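Local coordinates for protein tumor necrosis factor ligand superfamily member 9 (Mus musculus, PDB 6MKB) that acts as a cytokine of the tumour necrosis factor family, binding the receptor TNFRSF9 (4-1BB) and driving proliferation of activated T-cells, at residues 44-47 with 52-55; 149-152 with 156-159. All coordinates share one frame; numbering follows the deposited sequence.

Contact 1: 44-47 with 52-55; sequences RYEE and LVVD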
ATOM      1  N   ARG B  44      -0.203  13.931  16.442  1.00 56.06           N
ATOM      2  CA  ARG B  44       0.625  13.669  17.626  1.00 56.31           C
ATOM      3  C   ARG B  44       0.799  12.191  17.826  1.00 57.73           C
ATOM      4  O   ARG B  44      -0.085  11.420  17.453  1.00 55.39           O
ATOM      5  CB  ARG B  44      -0.024  14.253  18.897  1.00 56.40           C
ATOM      6  CG  ARG B  44       0.117  15.755  19.080  1.00 70.03           C
ATOM      7  CD  ARG B  44      -0.863  16.347  20.094  1.00 87.37           C
ATOM      8  NE  ARG B  44      -0.884  15.609  21.361  1.00 97.90           N
ATOM      9  CZ  ARG B  44      -1.965  15.054  21.899  1.00108.15           C
ATOM     10  NH1 ARG B  44      -3.155  15.220  21.340  1.00 90.86           N
ATOM     11  NH2 ARG B  44      -1.872  14.382  23.031  1.00 98.91           N
ATOM     12  N   TYR B  45       1.906  11.794  18.457  1.00 54.48           N
ATOM     13  CA  TYR B  45       2.098  10.400  18.812  1.00 53.37           C
ATOM     14  C   TYR B  45       2.331  10.287  20.331  1.00 58.26           C
ATOM     15  O   TYR B  45       3.210  10.952  20.875  1.00 58.20           O
ATOM     16  CB  TYR B  45       3.212   9.716  18.003  1.00 53.35           C
ATOM     17  CG  TYR B  45       3.414   8.281  18.446  1.00 53.35           C
ATOM     18  CD1 TYR B  45       2.425   7.319  18.239  1.00 53.55           C
ATOM     19  CD2 TYR B  45       4.548   7.904  19.158  1.00 53.93           C
ATOM     20  CE1 TYR B  45       2.583   6.012  18.693  1.00 53.41           C
ATOM     21  CE2 TYR B  45       4.726   6.596  19.596  1.00 54.02           C
ATOM     22  CZ  TYR B  45       3.740   5.654  19.364  1.00 56.58           C
ATOM     23  OH  TYR B  45       3.911   4.379  19.826  1.00 53.73           O
ATOM     24  N   GLU B  46       1.524   9.434  20.992  1.00 55.22           N
ATOM     25  CA  GLU B  46       1.557   9.172  22.433  1.00 55.84           C
ATOM     26  C   GLU B  46       2.242   7.834  22.717  1.00 60.15           C
ATOM     27  O   GLU B  46       1.682   6.775  22.445  1.00 58.22           O
ATOM     28  CB  GLU B  46       0.126   9.189  23.009  1.00 57.24           C
ATOM     29  CG  GLU B  46      -0.546  10.554  22.953  1.00 63.86           C
ATOM     30  CD  GLU B  46      -1.711  10.729  23.904  1.00 79.42           C
ATOM     31  OE1 GLU B  46      -2.040   9.770  24.639  1.00 81.74           O
ATOM     32  OE2 GLU B  46      -2.281  11.840  23.939  1.00 73.07           O
ATOM     33  N   GLU B  47       3.458   7.893  23.268  1.00 61.13           N
ATOM     34  CA  GLU B  47       4.316   6.738  23.567  1.00 62.46           C
ATOM     35  C   GLU B  47       3.669   5.717  24.527  1.00 68.67           C
ATOM     36  O   GLU B  47       3.783   4.508  24.302  1.00 68.64           O
ATOM     37  CB  GLU B  47       5.667   7.204  24.135  1.00 65.46           C
ATOM     38  CG  GLU B  47       6.796   6.252  23.760  1.00 82.53           C
ATOM     39  CD  GLU B  47       8.160   6.458  24.395  1.00112.20           C
ATOM     40  OE1 GLU B  47       8.458   7.592  24.837  1.00106.05           O
ATOM     41  OE2 GLU B  47       8.933   5.474  24.444  1.00109.83           O
ATOM     42  N   LEU B  52      -1.460   7.122  17.654  1.00 47.13           N
ATOM     43  CA  LEU B  52      -1.381   8.270  16.784  1.00 47.34           C
ATOM     44  C   LEU B  52      -2.695   9.007  16.974  1.00 50.93           C
ATOM     45  O   LEU B  52      -3.761   8.402  16.824  1.00 50.18           O
ATOM     46  CB  LEU B  52      -1.162   7.800  15.336  1.00 46.88           C
ATOM     47  CG  LEU B  52      -0.997   8.854  14.226  1.00 51.58           C
ATOM     48  CD1 LEU B  52       0.114   9.792  14.518  1.00 50.82           C
ATOM     49  CD2 LEU B  52      -0.643   8.155  12.895  1.00 54.08           C
ATOM     50  N   VAL B  53      -2.617  10.267  17.426  1.00 47.56           N
ATOM     51  CA  VAL B  53      -3.761  11.131  17.734  1.00 47.69           C
ATOM     52  C   VAL B  53      -3.978  12.130  16.580  1.00 51.69           C
ATOM     53  O   VAL B  53      -3.107  12.940  16.279  1.00 52.00           O
ATOM     54  CB  VAL B  53      -3.605  11.860  19.118  1.00 52.36           C
ATOM     55  CG1 VAL B  53      -4.910  12.547  19.527  1.00 51.83           C
ATOM     56  CG2 VAL B  53      -3.166  10.884  20.206  1.00 52.21           C
ATOM     57  N   VAL B  54      -5.145  12.046  15.950  1.00 49.11           N
ATOM     58  CA  VAL B  54      -5.591  12.876  14.830  1.00 49.51           C
ATOM     59  C   VAL B  54      -6.338  14.096  15.393  1.00 54.71           C
ATOM     60  O   VAL B  54      -7.315  13.943  16.123  1.00 52.09           O
ATOM     61  CB  VAL B  54      -6.462  12.023  13.870  1.00 52.43           C
ATOM     62  CG1 VAL B  54      -7.297  12.878  12.926  1.00 52.54           C
ATOM     63  CG2 VAL B  54      -5.607  11.033  13.098  1.00 51.27           C
ATOM     64  N   ASP B  55      -5.861  15.298  15.055  1.00 54.28           N
ATOM     65  CA  ASP B  55      -6.405  16.563  15.548  1.00 56.12           C
ATOM     66  C   ASP B  55      -7.737  16.962  14.904  1.00 57.38           C
ATOM     67  O   ASP B  55      -8.708  17.205  15.624  1.00 58.33           O
ATOM     68  CB  ASP B  55      -5.385  17.676  15.292  1.00 60.22           C
ATOM     69  CG  ASP B  55      -5.364  18.864  16.226  1.00 80.87           C
ATOM     70  OD1 ASP B  55      -6.424  19.176  16.828  1.00 82.28           O
ATOM     71  OD2 ASP B  55      -4.295  19.507  16.333  1.00 93.56           O
TER
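R44 and V53 face each other across an antiparallel beta hairpin, strands 43-46 and 51-54 of the TNF homology domain. Their side chains run side by side, on the same face of the sheet. R44 is bent at its third torsion (chi3 49°). Its guanidinium reaches V53 obliquely, with NH1 3.7 Å from V53 CG1, in van der Waals contact. E46 closes in on the same valine. Its CG lies 3.8 Å from V53 CG2 and its chain slants past that methyl. The two methyls are divided between them: CG1 meets the arginine, CG2 the glutamate. A salt bridge of 2.7 Å joins R44 NH2 to E46 OE2, two residues on along the same strand. R130 on strand 129-140 forms a second salt bridge with E46 OE2. One carboxylate oxygen therefore serves two arginines, which probably stabilises its negative charge. Along the backbone, R44 and V53 are a hydrogen-bonded pair. R44 N donates to V53 O at 3.1 Å, and V53 N donates to R44 O at 2.8 Å. Y45 and L52 form the next, non-hydrogen-bonded pair, with their side chains on the other face. There the leucine packs on L161 of strand 149-166. Y45 meets L52 at the backbone: the edge of its ring, at CD1, lies 3.9 Å from L52 N. L52 CD1 tucks back against the opposite strand, 3.4 Å from R44 O.

Contact 2: 149-152 with 156-159; sequences WELS and TTSF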
ATOM      1  N   TRP B 149      10.678 -15.177  12.480  1.00 47.19           N
ATOM      2  CA  TRP B 149      10.423 -13.890  11.826  1.00 45.99           C
ATOM      3  C   TRP B 149      10.599 -12.773  12.811  1.00 50.10           C
ATOM      4  O   TRP B 149      10.401 -12.974  14.007  1.00 50.73           O
ATOM      5  CB  TRP B 149       9.017 -13.821  11.212  1.00 44.07           C
ATOM      6  CG  TRP B 149       8.761 -14.814  10.114  1.00 45.06           C
ATOM      7  CD1 TRP B 149       8.192 -16.041  10.241  1.00 48.81           C
ATOM      8  CD2 TRP B 149       9.075 -14.657   8.720  1.00 44.15           C
ATOM      9  NE1 TRP B 149       8.086 -16.642   9.011  1.00 48.78           N
ATOM     10  CE2 TRP B 149       8.617 -15.813   8.056  1.00 49.17           C
ATOM     11  CE3 TRP B 149       9.648 -13.619   7.956  1.00 44.82           C
ATOM     12  CZ2 TRP B 149       8.730 -15.976   6.660  1.00 48.25           C
ATOM     13  CZ3 TRP B 149       9.738 -13.763   6.575  1.00 46.11           C
ATOM     14  CH2 TRP B 149       9.284 -14.931   5.941  1.00 47.42           C
ATOM     15  N   GLU B 150      10.953 -11.583  12.312  1.00 45.80           N
ATOM     16  CA  GLU B 150      11.171 -10.411  13.151  1.00 45.47           C
ATOM     17  C   GLU B 150      10.832  -9.128  12.400  1.00 49.63           C
ATOM     18  O   GLU B 150      10.758  -9.112  11.161  1.00 48.31           O
ATOM     19  CB  GLU B 150      12.644 -10.362  13.638  1.00 47.56           C
ATOM     20  CG  GLU B 150      13.643 -10.013  12.540  1.00 51.47           C
ATOM     21  CD  GLU B 150      15.109  -9.955  12.907  1.00 62.31           C
ATOM     22  OE1 GLU B 150      15.943 -10.139  11.995  1.00 65.74           O
ATOM     23  OE2 GLU B 150      15.432  -9.728  14.095  1.00 66.48           O
ATOM     24  N   LEU B 151      10.637  -8.051  13.174  1.00 46.38           N
ATOM     25  CA  LEU B 151      10.443  -6.700  12.668  1.00 46.32           C
ATOM     26  C   LEU B 151      11.687  -5.960  13.043  1.00 52.59           C
ATOM     27  O   LEU B 151      11.907  -5.746  14.231  1.00 54.81           O
ATOM     28  CB  LEU B 151       9.174  -6.001  13.231  1.00 45.76           C
ATOM     29  CG  LEU B 151       7.812  -6.677  13.090  1.00 49.13           C
ATOM     30  CD1 LEU B 151       6.715  -5.703  13.485  1.00 48.93           C
ATOM     31  CD2 LEU B 151       7.568  -7.173  11.669  1.00 48.42           C
ATOM     32  N   SER B 152      12.555  -5.658  12.078  1.00 48.91           N
ATOM     33  CA  SER B 152      13.805  -4.987  12.391  1.00 50.39           C
ATOM     34  C   SER B 152      14.185  -3.887  11.408  1.00 56.31           C
ATOM     35  O   SER B 152      13.773  -3.899  10.263  1.00 55.99           O
ATOM     36  CB  SER B 152      14.940  -6.004  12.449  1.00 54.09           C
ATOM     37  OG  SER B 152      15.142  -6.659  11.207  1.00 58.52           O
ATOM     38  N   THR B 156      12.194  -1.636   7.916  1.00 50.74           N
ATOM     39  CA  THR B 156      11.268  -1.156   8.917  1.00 50.37           C
ATOM     40  C   THR B 156       9.814  -1.068   8.452  1.00 53.55           C
ATOM     41  O   THR B 156       9.495  -0.408   7.470  1.00 53.78           O
ATOM     42  CB  THR B 156      11.714   0.199   9.453  1.00 55.86           C
ATOM     43  OG1 THR B 156      13.104   0.360   9.192  1.00 56.76           O
ATOM     44  CG2 THR B 156      11.448   0.342  10.930  1.00 55.66           C
ATOM     45  N   THR B 157       8.940  -1.697   9.240  1.00 47.93           N
ATOM     46  CA  THR B 157       7.494  -1.670   9.144  1.00 46.00           C
ATOM     47  C   THR B 157       7.061  -0.207   9.434  1.00 48.27           C
ATOM     48  O   THR B 157       7.666   0.481  10.263  1.00 47.76           O
ATOM     49  CB  THR B 157       6.950  -2.722  10.137  1.00 47.59           C
ATOM     50  OG1 THR B 157       7.273  -4.029   9.639  1.00 42.76           O
ATOM     51  CG2 THR B 157       5.439  -2.587  10.436  1.00 38.94           C
ATOM     52  N   SER B 158       6.073   0.272   8.698  1.00 43.41           N
ATOM     53  CA  SER B 158       5.611   1.641   8.845  1.00 42.45           C
ATOM     54  C   SER B 158       4.089   1.724   8.938  1.00 44.86           C
ATOM     55  O   SER B 158       3.348   0.821   8.535  1.00 43.10           O
ATOM     56  CB  SER B 158       6.108   2.500   7.688  1.00 46.38           C
ATOM     57  OG  SER B 158       5.593   2.025   6.449  1.00 57.84           O
ATOM     58  N   PHE B 159       3.642   2.817   9.529  1.00 42.09           N
ATOM     59  CA  PHE B 159       2.249   3.148   9.685  1.00 41.80           C
ATOM     60  C   PHE B 159       2.137   4.652   9.585  1.00 46.31           C
ATOM     61  O   PHE B 159       3.000   5.375  10.091  1.00 44.45           O
ATOM     62  CB  PHE B 159       1.721   2.591  11.013  1.00 43.42           C
ATOM     63  CG  PHE B 159       0.600   3.305  11.726  1.00 44.99           C
ATOM     64  CD1 PHE B 159      -0.654   3.439  11.128  1.00 48.87           C
ATOM     65  CD2 PHE B 159       0.751   3.718  13.048  1.00 46.45           C
ATOM     66  CE1 PHE B 159      -1.706   4.081  11.804  1.00 50.47           C
ATOM     67  CE2 PHE B 159      -0.312   4.310  13.742  1.00 49.99           C
ATOM     68  CZ  PHE B 159      -1.529   4.498  13.113  1.00 48.94           C
TER
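T157 OG1 is held by a hydrogen bond from the backbone N of K67, on strand 58-70. Across this contact the same oxygen meets a methyl, L151 CD2, at 3.8 Å. That approach is van der Waals only. The hydrogen-bond partner of the hydroxyl thus lies outside the two segments, and within them it only touches a methyl. The two side chains slant past each other. T157 points its CB toward 149-152. Its OG1 sits anti to the carbonyl carbon (chi1 -70°), which turns the hydroxyl to the leucine, while CG2 takes the position anti to the backbone N. The setting is a break in the long strand 149-166 of the TNF beta sandwich. The chain leaves the strand, loops out and rejoins it. No hydrogen bond links 149-152 to 156-159. S152 O and T156 N come to 3.6 Å. The CA atoms of these two residues are 5.8 Å apart. E150 bonds through its backbone to S69 and S158 to E65, both on strand 58-70, while T157 bonds to A15 of strand 10-15. The loop carries N155, which lines a sodium site with K67 and S69. The S152 side chain is about 4 Å from the ion. K67 thus belongs to that site and also holds the threonine through its backbone N. This suggests that the two sides of the break are held in place mostly by their bonds to strands 10-15 and 58-70, since between themselves they make no hydrogen bond.

Contact 1 and contact 2 belong to the same antiparallel sheet system of the TNF homology domain, with centres 20 Å apart. They meet directly in the interior. L52 CD2 of contact 1 packs on the ring of F159, in segment 156-159, 3.8 Å from CZ. F159 also packs on L131, whose backbone bonds to L52, so strand 129-140 lies against both. Along the chain, 44-47 and 52-55 close a short hairpin before 149-152 and 156-159 flank a loop. The sodium site lies at that loop, whereas the hairpin of contact 1 supplies none of the residues lining it. Neither contact touches the other chain of the dimer.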